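Local coordinates for protein Ika8 (PDB 6G6O) that is a computationally designed artificial protein that folds into a symmetrical, eight-bladed WD40-type beta-propeller and has no assigned biological function, at residues K118-D121 / Q126-R129; I37-I42 / W80-G85; G195-W200 / K238-G243. All blocks are in the same frame, centred on the assembly; numbering follows the deposited sequence.

Contact 1. Residues K118-D121 / Q126-R129; sequences KVWD and QLLR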
ATOM      1  N   LYS A 118     -13.220   6.960  -8.105  1.00 18.09           N
ATOM      2  CA  LYS A 118     -13.241   7.374  -9.498  1.00 14.38           C
ATOM      3  C   LYS A 118     -12.303   6.496 -10.311  1.00 19.89           C
ATOM      4  O   LYS A 118     -11.292   6.002  -9.805  1.00 16.75           O
ATOM      5  CB  LYS A 118     -12.850   8.848  -9.652  1.00 14.90           C
ATOM      6  CG  LYS A 118     -13.883   9.821  -9.101  1.00 15.61           C
ATOM      7  CD  LYS A 118     -13.573  11.244  -9.527  1.00 14.87           C
ATOM      8  CE  LYS A 118     -14.533  12.239  -8.899  1.00 18.89           C
ATOM      9  NZ  LYS A 118     -14.267  13.624  -9.376  1.00 24.02           N
ATOM     10  N   VAL A 119     -12.656   6.304 -11.579  1.00 21.81           N
ATOM     11  CA  VAL A 119     -11.914   5.451 -12.500  1.00 17.40           C
ATOM     12  C   VAL A 119     -11.511   6.301 -13.694  1.00 19.83           C
ATOM     13  O   VAL A 119     -12.373   6.873 -14.374  1.00 21.62           O
ATOM     14  CB  VAL A 119     -12.742   4.236 -12.941  1.00 16.41           C
ATOM     15  CG1 VAL A 119     -12.073   3.535 -14.108  1.00 19.81           C
ATOM     16  CG2 VAL A 119     -12.938   3.279 -11.779  1.00 17.05           C
ATOM     17  N   TRP A 120     -10.208   6.381 -13.953  1.00 20.47           N
ATOM     18  CA  TRP A 120      -9.672   7.231 -15.002  1.00 14.98           C
ATOM     19  C   TRP A 120      -9.032   6.388 -16.097  1.00 15.83           C
ATOM     20  O   TRP A 120      -8.606   5.252 -15.875  1.00 22.64           O
ATOM     21  CB  TRP A 120      -8.637   8.218 -14.448  1.00 13.03           C
ATOM     22  CG  TRP A 120      -9.052   8.903 -13.181  1.00 14.22           C
ATOM     23  CD1 TRP A 120      -8.844   8.464 -11.905  1.00 15.42           C
ATOM     24  CD2 TRP A 120      -9.734  10.158 -13.066  1.00 17.62           C
ATOM     25  NE1 TRP A 120      -9.359   9.363 -11.003  1.00 14.33           N
ATOM     26  CE2 TRP A 120      -9.912  10.413 -11.691  1.00 17.44           C
ATOM     27  CE3 TRP A 120     -10.215  11.089 -13.992  1.00 12.89           C
ATOM     28  CZ2 TRP A 120     -10.548  11.559 -11.220  1.00 19.82           C
ATOM     29  CZ3 TRP A 120     -10.848  12.226 -13.522  1.00 16.97           C
ATOM     30  CH2 TRP A 120     -11.009  12.451 -12.150  1.00 15.75           C
ATOM     31  N   ASP A 121      -8.976   6.968 -17.292  1.00 23.83           N
ATOM     32  CA  ASP A 121      -8.258   6.405 -18.430  1.00 22.20           C
ATOM     33  C   ASP A 121      -7.011   7.255 -18.631  1.00 19.12           C
ATOM     34  O   ASP A 121      -7.107   8.420 -19.032  1.00 21.46           O
ATOM     35  CB  ASP A 121      -9.139   6.394 -19.680  1.00 22.06           C
ATOM     36  CG  ASP A 121      -8.455   5.760 -20.882  1.00 30.81           C
ATOM     37  OD1 ASP A 121      -7.324   5.247 -20.741  1.00 35.19           O
ATOM     38  OD2 ASP A 121      -9.055   5.773 -21.978  1.00 25.08           O
ATOM     39  N   GLN A 126     -10.060  11.048 -19.310  1.00 31.37           N
ATOM     40  CA  GLN A 126     -11.499  11.116 -19.123  1.00 26.21           C
ATOM     41  C   GLN A 126     -11.927  10.271 -17.932  1.00 22.34           C
ATOM     42  O   GLN A 126     -11.344   9.225 -17.638  1.00 22.47           O
ATOM     43  CB  GLN A 126     -12.228  10.646 -20.380  1.00 36.93           C
ATOM     44  CG  GLN A 126     -12.135  11.605 -21.554  1.00 33.53           C
ATOM     45  CD  GLN A 126     -13.047  11.208 -22.700  1.00 43.73           C
ATOM     46  OE1 GLN A 126     -14.168  10.743 -22.484  1.00 34.85           O
ATOM     47  NE2 GLN A 126     -12.570  11.389 -23.927  1.00 36.10           N
ATOM     48  N   LEU A 127     -12.961  10.742 -17.242  1.00 27.75           N
ATOM     49  CA  LEU A 127     -13.510  10.035 -16.091  1.00 23.43           C
ATOM     50  C   LEU A 127     -14.416   8.918 -16.594  1.00 29.51           C
ATOM     51  O   LEU A 127     -15.457   9.181 -17.203  1.00 34.25           O
ATOM     52  CB  LEU A 127     -14.264  11.008 -15.191  1.00 18.81           C
ATOM     53  CG  LEU A 127     -14.731  10.515 -13.825  1.00 15.74           C
ATOM     54  CD1 LEU A 127     -13.708   9.580 -13.213  1.00 17.95           C
ATOM     55  CD2 LEU A 127     -14.974  11.705 -12.919  1.00 25.07           C
ATOM     56  N   LEU A 128     -14.018   7.669 -16.349  1.00 21.66           N
ATOM     57  CA  LEU A 128     -14.802   6.534 -16.823  1.00 20.64           C
ATOM     58  C   LEU A 128     -15.964   6.234 -15.886  1.00 25.98           C
ATOM     59  O   LEU A 128     -17.108   6.092 -16.330  1.00 23.92           O
ATOM     60  CB  LEU A 128     -13.909   5.302 -16.978  1.00 21.31           C
ATOM     61  CG  LEU A 128     -12.734   5.401 -17.952  1.00 19.13           C
ATOM     62  CD1 LEU A 128     -12.225   4.014 -18.301  1.00 13.70           C
ATOM     63  CD2 LEU A 128     -13.121   6.163 -19.211  1.00 23.85           C
ATOM     64  N   ARG A 129     -15.690   6.127 -14.588  1.00 28.13           N
ATOM     65  CA  ARG A 129     -16.723   5.896 -13.592  1.00 23.73           C
ATOM     66  C   ARG A 129     -16.455   6.771 -12.378  1.00 27.48           C
ATOM     67  O   ARG A 129     -15.320   6.861 -11.907  1.00 26.76           O
ATOM     68  CB  ARG A 129     -16.791   4.422 -13.174  1.00 23.22           C
ATOM     69  CG  ARG A 129     -17.807   3.605 -13.955  1.00 34.35           C
ATOM     70  CD  ARG A 129     -19.154   4.319 -14.059  1.00 43.88           C
ATOM     71  NE  ARG A 129     -19.706   4.683 -12.754  1.00 45.29           N
ATOM     72  CZ  ARG A 129     -20.204   5.880 -12.458  1.00 36.03           C
ATOM     73  NH1 ARG A 129     -20.220   6.841 -13.372  1.00 34.49           N
ATOM     74  NH2 ARG A 129     -20.685   6.119 -11.245  1.00 35.71           N
TER
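With CG of Leu127 anti to the backbone N (chi1 -171°) and CG of Trp120 anti to the carbonyl carbon (chi1 -45°), the leucine is laid over the indole. Leu127 CD1 stands 3.8 Å from the centroid of the Trp120 six-membered ring and 8° off the ring normal, a CH-pi contact over one face. The second methyl, Leu127 CD2, rests 3.7 Å from Lys118 CD; the extended lysine crosses the leucine at about a right angle and carries NZ on to the carbonyl of Gly93. Meanwhile Trp120 NE1 bonds to Ser110 OG on the neighbouring strand, so the indole is held both by a polar grip at its nitrogen and by the leucine over its face.

The backbone shows why the two strands fall out of step. Val119 N gives a 2.7 Å bond to Arg129 O, but Val119 O takes two donors, Leu128 N at 2.7 Å and, weakly, Arg129 N at 3.4 Å. Past this point the strands pair again at the Trp120 - Leu127 bridge, and Asp121 N hydrogen-bonds Gln126 O at 3.3 Å. The extra residue, Leu128, points toward the partner strand, and Leu128 CB packs 3.8 Å from Val119 CG1. Two residues facing one make a classic beta bulge, here in the hairpin that adds the outermost strand to a blade; as is usual in WD40 propellers, that strand comes from the next sequence repeat.

Contact 2. Residues I37-I42 / W80-G85; sequences IKVWDI and WYIGTG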
ATOM      1  N   ILE A  37       7.764  15.605  -4.405  1.00 17.34           N
ATOM      2  CA  ILE A  37       8.007  14.279  -4.958  1.00 18.11           C
ATOM      3  C   ILE A  37       9.412  14.271  -5.541  1.00 21.27           C
ATOM      4  O   ILE A  37       9.788  15.192  -6.275  1.00 25.57           O
ATOM      5  CB  ILE A  37       6.966  13.905  -6.029  1.00 25.44           C
ATOM      6  CG1 ILE A  37       5.553  13.969  -5.446  1.00 19.63           C
ATOM      7  CG2 ILE A  37       7.246  12.518  -6.591  1.00 18.00           C
ATOM      8  CD1 ILE A  37       4.493  13.395  -6.357  1.00 17.28           C
ATOM      9  N   LYS A  38      10.188  13.241  -5.208  1.00 23.85           N
ATOM     10  CA  LYS A  38      11.562  13.120  -5.669  1.00 21.02           C
ATOM     11  C   LYS A  38      11.766  11.769  -6.337  1.00 14.07           C
ATOM     12  O   LYS A  38      11.235  10.754  -5.878  1.00 14.05           O
ATOM     13  CB  LYS A  38      12.553  13.291  -4.511  1.00 18.38           C
ATOM     14  CG  LYS A  38      12.655  14.717  -3.995  1.00 16.15           C
ATOM     15  CD  LYS A  38      13.474  14.784  -2.716  1.00 18.16           C
ATOM     16  CE  LYS A  38      13.623  16.216  -2.224  1.00 20.28           C
ATOM     17  NZ  LYS A  38      14.461  17.035  -3.144  1.00 23.31           N
ATOM     18  N   VAL A  39      12.537  11.765  -7.421  1.00 19.28           N
ATOM     19  CA  VAL A  39      12.830  10.562  -8.194  1.00 24.48           C
ATOM     20  C   VAL A  39      14.304  10.230  -8.002  1.00 22.77           C
ATOM     21  O   VAL A  39      15.176  11.053  -8.304  1.00 23.44           O
ATOM     22  CB  VAL A  39      12.494  10.752  -9.681  1.00 20.95           C
ATOM     23  CG1 VAL A  39      12.786   9.480 -10.457  1.00 17.15           C
ATOM     24  CG2 VAL A  39      11.038  11.169  -9.844  1.00 31.28           C
ATOM     25  N   TRP A  40      14.581   9.025  -7.512  1.00 22.41           N
ATOM     26  CA  TRP A  40      15.930   8.615  -7.151  1.00 19.27           C
ATOM     27  C   TRP A  40      16.463   7.572  -8.123  1.00 25.95           C
ATOM     28  O   TRP A  40      15.700   6.823  -8.741  1.00 26.74           O
ATOM     29  CB  TRP A  40      15.970   8.050  -5.729  1.00 18.41           C
ATOM     30  CG  TRP A  40      15.328   8.929  -4.706  1.00 21.59           C
ATOM     31  CD1 TRP A  40      14.094   8.772  -4.150  1.00 13.75           C
ATOM     32  CD2 TRP A  40      15.893  10.102  -4.108  1.00 24.73           C
ATOM     33  NE1 TRP A  40      13.852   9.776  -3.245  1.00 20.23           N
ATOM     34  CE2 TRP A  40      14.941  10.606  -3.202  1.00 22.92           C
ATOM     35  CE3 TRP A  40      17.110  10.774  -4.251  1.00 23.52           C
ATOM     36  CZ2 TRP A  40      15.168  11.751  -2.443  1.00 20.78           C
ATOM     37  CZ3 TRP A  40      17.333  11.912  -3.498  1.00 23.33           C
ATOM     38  CH2 TRP A  40      16.366  12.389  -2.607  1.00 22.94           C
ATOM     39  N   ASP A  41      17.787   7.532  -8.246  1.00 27.91           N
ATOM     40  CA  ASP A  41      18.497   6.516  -9.017  1.00 26.03           C
ATOM     41  C   ASP A  41      19.133   5.551  -8.026  1.00 25.07           C
ATOM     42  O   ASP A  41      20.071   5.918  -7.311  1.00 28.61           O
ATOM     43  CB  ASP A  41      19.550   7.153  -9.923  1.00 27.02           C
ATOM     44  CG  ASP A  41      20.157   6.170 -10.906  1.00 24.72           C
ATOM     45  OD1 ASP A  41      19.853   4.961 -10.823  1.00 31.72           O
ATOM     46  OD2 ASP A  41      20.952   6.609 -11.763  1.00 35.13           O
ATOM     47  N   ILE A  42      18.625   4.318  -7.982  1.00 23.37           N
ATOM     48  CA  ILE A  42      19.146   3.343  -7.030  1.00 27.58           C
ATOM     49  C   ILE A  42      20.577   2.951  -7.381  1.00 29.37           C
ATOM     50  O   ILE A  42      21.395   2.695  -6.490  1.00 34.61           O
ATOM     51  CB  ILE A  42      18.211   2.120  -6.963  1.00 29.63           C
ATOM     52  CG1 ILE A  42      17.009   2.435  -6.068  1.00 25.61           C
ATOM     53  CG2 ILE A  42      18.953   0.870  -6.491  1.00 32.25           C
ATOM     54  CD1 ILE A  42      16.645   1.333  -5.098  1.00 29.05           C
ATOM     55  N   TRP A  80       2.223  11.394 -14.719  1.00 18.26           N
ATOM     56  CA  TRP A  80       3.363  12.044 -15.346  1.00 18.76           C
ATOM     57  C   TRP A  80       4.429  11.025 -15.724  1.00 19.03           C
ATOM     58  O   TRP A  80       4.456   9.898 -15.223  1.00 19.77           O
ATOM     59  CB  TRP A  80       3.958  13.137 -14.444  1.00 21.93           C
ATOM     60  CG  TRP A  80       4.046  12.795 -12.986  1.00 19.96           C
ATOM     61  CD1 TRP A  80       3.024  12.779 -12.082  1.00 16.99           C
ATOM     62  CD2 TRP A  80       5.232  12.459 -12.256  1.00 27.03           C
ATOM     63  NE1 TRP A  80       3.497  12.435 -10.839  1.00 17.95           N
ATOM     64  CE2 TRP A  80       4.850  12.235 -10.919  1.00 23.29           C
ATOM     65  CE3 TRP A  80       6.579  12.316 -12.606  1.00 26.12           C
ATOM     66  CZ2 TRP A  80       5.765  11.876  -9.930  1.00 21.92           C
ATOM     67  CZ3 TRP A  80       7.487  11.961 -11.625  1.00 19.72           C
ATOM     68  CH2 TRP A  80       7.076  11.746 -10.303  1.00 25.53           C
ATOM     69  N   TYR A  81       5.310  11.453 -16.627  1.00 19.66           N
ATOM     70  CA  TYR A  81       6.388  10.618 -17.138  1.00 21.88           C
ATOM     71  C   TYR A  81       7.545  10.592 -16.146  1.00 19.19           C
ATOM     72  O   TYR A  81       7.997  11.642 -15.681  1.00 21.98           O
ATOM     73  CB  TYR A  81       6.853  11.157 -18.492  1.00 20.03           C
ATOM     74  CG  TYR A  81       7.817  10.268 -19.243  1.00 18.63           C
ATOM     75  CD1 TYR A  81       7.582   8.907 -19.378  1.00 21.86           C
ATOM     76  CD2 TYR A  81       8.955  10.799 -19.839  1.00 20.33           C
ATOM     77  CE1 TYR A  81       8.461   8.098 -20.070  1.00 20.53           C
ATOM     78  CE2 TYR A  81       9.837   9.998 -20.534  1.00 16.64           C
ATOM     79  CZ  TYR A  81       9.586   8.650 -20.645  1.00 16.53           C
ATOM     80  OH  TYR A  81      10.463   7.850 -21.338  1.00 27.57           O
ATOM     81  N   ILE A  82       8.029   9.390 -15.828  1.00 20.14           N
ATOM     82  CA  ILE A  82       9.091   9.267 -14.834  1.00 24.32           C
ATOM     83  C   ILE A  82      10.387   9.898 -15.331  1.00 23.65           C
ATOM     84  O   ILE A  82      11.170  10.432 -14.535  1.00 25.52           O
ATOM     85  CB  ILE A  82       9.290   7.788 -14.447  1.00 20.11           C
ATOM     86  CG1 ILE A  82      10.247   7.669 -13.260  1.00 22.69           C
ATOM     87  CG2 ILE A  82       9.793   6.975 -15.629  1.00 23.39           C
ATOM     88  CD1 ILE A  82       9.732   8.327 -12.007  1.00 23.41           C
ATOM     89  N   GLY A  83      10.628   9.874 -16.644  1.00 24.47           N
ATOM     90  CA  GLY A  83      11.885  10.380 -17.166  1.00 18.82           C
ATOM     91  C   GLY A  83      11.980  11.891 -17.162  1.00 20.30           C
ATOM     92  O   GLY A  83      13.066  12.444 -16.966  1.00 26.28           O
ATOM     93  N   THR A  84      10.861  12.578 -17.377  1.00 19.51           N
ATOM     94  CA  THR A  84      10.850  14.030 -17.431  1.00 20.42           C
ATOM     95  C   THR A  84      10.031  14.682 -16.330  1.00 21.52           C
ATOM     96  O   THR A  84      10.143  15.899 -16.145  1.00 25.65           O
ATOM     97  CB  THR A  84      10.318  14.517 -18.789  1.00 22.47           C
ATOM     98  OG1 THR A  84       8.978  14.042 -18.977  1.00 22.05           O
ATOM     99  CG2 THR A  84      11.195  14.010 -19.919  1.00 21.59           C
ATOM    100  N   GLY A  85       9.218  13.925 -15.598  1.00 20.91           N
ATOM    101  CA  GLY A  85       8.317  14.541 -14.646  1.00 25.09           C
ATOM    102  C   GLY A  85       7.196  15.335 -15.271  1.00 22.16           C
ATOM    103  O   GLY A  85       6.441  15.991 -14.547  1.00 21.77           O
TER
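The interface between two successive propeller blades is built here from Ile37 and Val39 of strand 37-41, which face Trp80 and Ile82 at the end of strand 77-81 and just beyond it. No hydrogen bond links the two segments; the contact is apolar throughout, and all four residues are buried. The far end of the indole does most of the touching: Trp80 CZ2 lies 3.7 Å from Ile37 CG2, and Trp80 CH2 meets Val39 CG2 at 4.0 Å, the valine methyl coming in at the ring edge, near its plane. Ile82 CG1 is anti to the backbone N (chi1 -171°) and the chain then turns at CG1, bringing Ile82 CD1 to 3.6 Å from Val39 CG1. Trp80 also stacks on the ring of His51, from strand 47-51 of the first blade, and its NE1 makes a weak hydrogen bond to Ser70 OG of its own blade. Were Trp80 cut back to an alanine, a gap would probably open beside Ile37 and Val39, and His51 would lose its stacking partner. Apolar packing of branched aliphatic and aromatic side chains, with no backbone bonds between the sheets, is how neighbouring blades of a beta-propeller meet.

Contact 3. Residues G195-W200 / K238-G243; sequences GTIKVW and KVWYIG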
ATOM      1  N   GLY A 195      -8.083  -7.223  13.776  1.00 27.86           N
ATOM      2  CA  GLY A 195      -7.448  -8.513  13.648  1.00 23.05           C
ATOM      3  C   GLY A 195      -8.238  -9.543  12.873  1.00 28.52           C
ATOM      4  O   GLY A 195      -7.688 -10.602  12.547  1.00 34.08           O
ATOM      5  N   THR A 196      -9.502  -9.273  12.562  1.00 27.15           N
ATOM      6  CA  THR A 196     -10.317 -10.242  11.844  1.00 26.13           C
ATOM      7  C   THR A 196      -9.895 -10.325  10.382  1.00 22.38           C
ATOM      8  O   THR A 196      -9.518  -9.325   9.768  1.00 24.86           O
ATOM      9  CB  THR A 196     -11.799  -9.875  11.937  1.00 27.80           C
ATOM     10  OG1 THR A 196     -12.008  -8.571  11.382  1.00 28.89           O
ATOM     11  CG2 THR A 196     -12.263  -9.886  13.385  1.00 25.08           C
ATOM     12  N   ILE A 197      -9.957 -11.533   9.829  1.00 18.59           N
ATOM     13  CA  ILE A 197      -9.662 -11.781   8.424  1.00 21.70           C
ATOM     14  C   ILE A 197     -10.814 -12.585   7.843  1.00 24.72           C
ATOM     15  O   ILE A 197     -11.161 -13.649   8.369  1.00 29.04           O
ATOM     16  CB  ILE A 197      -8.324 -12.523   8.240  1.00 30.82           C
ATOM     17  CG1 ILE A 197      -7.148 -11.563   8.449  1.00 23.03           C
ATOM     18  CG2 ILE A 197      -8.256 -13.179   6.865  1.00 26.77           C
ATOM     19  CD1 ILE A 197      -6.715 -10.829   7.200  1.00 23.16           C
ATOM     20  N   LYS A 198     -11.406 -12.081   6.765  1.00 24.94           N
ATOM     21  CA  LYS A 198     -12.599 -12.675   6.178  1.00 27.06           C
ATOM     22  C   LYS A 198     -12.341 -13.018   4.719  1.00 25.41           C
ATOM     23  O   LYS A 198     -11.865 -12.176   3.951  1.00 24.00           O
ATOM     24  CB  LYS A 198     -13.793 -11.729   6.310  1.00 22.54           C
ATOM     25  CG  LYS A 198     -14.222 -11.508   7.753  1.00 21.60           C
ATOM     26  CD  LYS A 198     -15.581 -10.841   7.842  1.00 23.94           C
ATOM     27  CE  LYS A 198     -16.014 -10.673   9.286  1.00 21.36           C
ATOM     28  NZ  LYS A 198     -17.406 -10.159   9.383  1.00 34.62           N
ATOM     29  N   VAL A 199     -12.659 -14.255   4.347  1.00 31.07           N
ATOM     30  CA  VAL A 199     -12.465 -14.764   2.994  1.00 30.78           C
ATOM     31  C   VAL A 199     -13.835 -14.900   2.345  1.00 30.78           C
ATOM     32  O   VAL A 199     -14.697 -15.634   2.845  1.00 30.95           O
ATOM     33  CB  VAL A 199     -11.717 -16.105   3.000  1.00 29.44           C
ATOM     34  CG1 VAL A 199     -11.769 -16.749   1.625  1.00 27.35           C
ATOM     35  CG2 VAL A 199     -10.282 -15.898   3.447  1.00 25.97           C
ATOM     36  N   TRP A 200     -14.035 -14.197   1.236  1.00 26.19           N
ATOM     37  CA  TRP A 200     -15.331 -14.114   0.582  1.00 27.89           C
ATOM     38  C   TRP A 200     -15.317 -14.851  -0.747  1.00 32.13           C
ATOM     39  O   TRP A 200     -14.263 -15.179  -1.297  1.00 36.10           O
ATOM     40  CB  TRP A 200     -15.735 -12.657   0.343  1.00 26.17           C
ATOM     41  CG  TRP A 200     -15.587 -11.793   1.539  1.00 25.75           C
ATOM     42  CD1 TRP A 200     -14.496 -11.057   1.889  1.00 26.93           C
ATOM     43  CD2 TRP A 200     -16.569 -11.566   2.554  1.00 22.47           C
ATOM     44  NE1 TRP A 200     -14.736 -10.385   3.061  1.00 30.13           N
ATOM     45  CE2 TRP A 200     -16.003 -10.680   3.490  1.00 24.66           C
ATOM     46  CE3 TRP A 200     -17.872 -12.026   2.762  1.00 27.17           C
ATOM     47  CZ2 TRP A 200     -16.694 -10.245   4.615  1.00 24.51           C
ATOM     48  CZ3 TRP A 200     -18.557 -11.592   3.881  1.00 27.22           C
ATOM     49  CH2 TRP A 200     -17.967 -10.712   4.794  1.00 26.36           C
ATOM     50  N   LYS A 238       3.162 -11.451  12.833  1.00 23.08           N
ATOM     51  CA  LYS A 238       2.709 -12.831  12.769  1.00 25.64           C
ATOM     52  C   LYS A 238       2.460 -13.252  11.328  1.00 17.26           C
ATOM     53  O   LYS A 238       2.123 -12.433  10.469  1.00 21.25           O
ATOM     54  CB  LYS A 238       1.443 -13.031  13.611  1.00 25.33           C
ATOM     55  CG  LYS A 238       1.730 -13.030  15.103  1.00 25.13           C
ATOM     56  CD  LYS A 238       0.472 -12.908  15.938  1.00 27.90           C
ATOM     57  CE  LYS A 238       0.817 -12.931  17.419  1.00 33.37           C
ATOM     58  NZ  LYS A 238      -0.363 -12.674  18.285  1.00 46.11           N
ATOM     59  N   VAL A 239       2.645 -14.545  11.077  1.00 24.05           N
ATOM     60  CA  VAL A 239       2.454 -15.146   9.763  1.00 28.22           C
ATOM     61  C   VAL A 239       1.534 -16.344   9.934  1.00 29.03           C
ATOM     62  O   VAL A 239       1.854 -17.275  10.683  1.00 27.30           O
ATOM     63  CB  VAL A 239       3.786 -15.575   9.127  1.00 28.93           C
ATOM     64  CG1 VAL A 239       3.540 -16.582   8.020  1.00 27.63           C
ATOM     65  CG2 VAL A 239       4.539 -14.364   8.599  1.00 20.94           C
ATOM     66  N   TRP A 240       0.393 -16.325   9.247  1.00 26.84           N
ATOM     67  CA  TRP A 240      -0.590 -17.384   9.416  1.00 27.39           C
ATOM     68  C   TRP A 240      -1.319 -17.624   8.103  1.00 21.98           C
ATOM     69  O   TRP A 240      -1.282 -16.801   7.185  1.00 21.44           O
ATOM     70  CB  TRP A 240      -1.580 -17.065  10.548  1.00 28.55           C
ATOM     71  CG  TRP A 240      -2.200 -15.698  10.510  1.00 32.89           C
ATOM     72  CD1 TRP A 240      -1.552 -14.495  10.474  1.00 32.80           C
ATOM     73  CD2 TRP A 240      -3.598 -15.397  10.540  1.00 34.19           C
ATOM     74  NE1 TRP A 240      -2.461 -13.468  10.463  1.00 32.46           N
ATOM     75  CE2 TRP A 240      -3.725 -13.995  10.504  1.00 35.00           C
ATOM     76  CE3 TRP A 240      -4.755 -16.177  10.586  1.00 34.08           C
ATOM     77  CZ2 TRP A 240      -4.964 -13.359  10.513  1.00 34.46           C
ATOM     78  CZ3 TRP A 240      -5.984 -15.545  10.593  1.00 35.08           C
ATOM     79  CH2 TRP A 240      -6.079 -14.150  10.559  1.00 32.70           C
ATOM     80  N   TYR A 241      -1.984 -18.774   8.033  1.00 23.74           N
ATOM     81  CA  TYR A 241      -2.582 -19.259   6.799  1.00 22.12           C
ATOM     82  C   TYR A 241      -4.020 -18.771   6.665  1.00 26.30           C
ATOM     83  O   TYR A 241      -4.775 -18.749   7.639  1.00 27.39           O
ATOM     84  CB  TYR A 241      -2.538 -20.787   6.759  1.00 19.10           C
ATOM     85  CG  TYR A 241      -2.760 -21.381   5.388  1.00 22.76           C
ATOM     86  CD1 TYR A 241      -1.921 -21.062   4.328  1.00 21.47           C
ATOM     87  CD2 TYR A 241      -3.799 -22.274   5.157  1.00 29.34           C
ATOM     88  CE1 TYR A 241      -2.117 -21.606   3.075  1.00 22.67           C
ATOM     89  CE2 TYR A 241      -4.001 -22.824   3.905  1.00 27.75           C
ATOM     90  CZ  TYR A 241      -3.158 -22.487   2.867  1.00 28.72           C
ATOM     91  OH  TYR A 241      -3.355 -23.032   1.620  1.00 33.04           O
ATOM     92  N   ILE A 242      -4.387 -18.383   5.442  1.00 28.76           N
ATOM     93  CA  ILE A 242      -5.735 -17.885   5.181  1.00 28.01           C
ATOM     94  C   ILE A 242      -6.763 -18.999   5.342  1.00 33.87           C
ATOM     95  O   ILE A 242      -7.877 -18.770   5.831  1.00 34.68           O
ATOM     96  CB  ILE A 242      -5.792 -17.250   3.778  1.00 23.51           C
ATOM     97  CG1 ILE A 242      -5.436 -15.766   3.849  1.00 22.88           C
ATOM     98  CG2 ILE A 242      -7.151 -17.445   3.133  1.00 31.01           C
ATOM     99  CD1 ILE A 242      -5.248 -15.114   2.500  1.00 22.95           C
ATOM    100  N   GLY A 243      -6.403 -20.224   4.954  1.00 35.90           N
ATOM    101  CA  GLY A 243      -7.375 -21.305   4.944  1.00 28.82           C
ATOM    102  C   GLY A 243      -7.838 -21.717   6.329  1.00 28.13           C
ATOM    103  O   GLY A 243      -9.032 -21.933   6.551  1.00 31.00           O
TER
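Segments 195-200 and 238-243 pass one another without forming a beta bridge: their backbones come nearest at Val199 and Ile242, whose CA atoms are 7.7 Å apart, and no hydrogen bond crosses between them. The contact is made almost wholly by side chains, at the interface between adjacent blades of the beta-propeller. Ile197 on one blade meets Trp240 on the next. Ile197 CG1, anti to the carbonyl carbon (chi1 -76°), lies against the outer end of the indole, 3.5 Å from Trp240 CZ2. Ile197 CB is 3.6 Å from Trp240 CH2, and the two side chains meet at a slant. The carbonyl O of Gly195 comes near the same ring corner, 4.4 Å from Trp240 CH2; the positive phi of Gly195 (92°) suits a residue without a side chain. Trp240 has further neighbours, the ring of His214 in an edge-to-face arrangement and, through a weak NE1 bond, Ser230 OG. Farther along, beyond the ring, Ile242 reaches Val199, and there the contact narrows to a single pair of methyls, Val199 CG2 and Ile242 CG2, 3.5 Å apart.

Together the three contacts illustrate how a propeller is assembled: contact 1 lies within one blade and joins its outermost strand to the rest, whereas contacts 2 and 3 seal one blade against the next. Contacts 2 and 3 occupy equivalent interfaces four blades apart, on opposite sides of the chain's centre, with centres 36 Å from each other. The same kinds of residue recur in both, yet the isoleucines offer different branches. Contact 1 lies in the blade that follows the second blade of contact 2; its centre is 24 Å from that of contact 2 and 32 Å from that of contact 3. None of the three touches another, the closest pair, contacts 1 and 2, being about 11 Å apart at their nearest atoms.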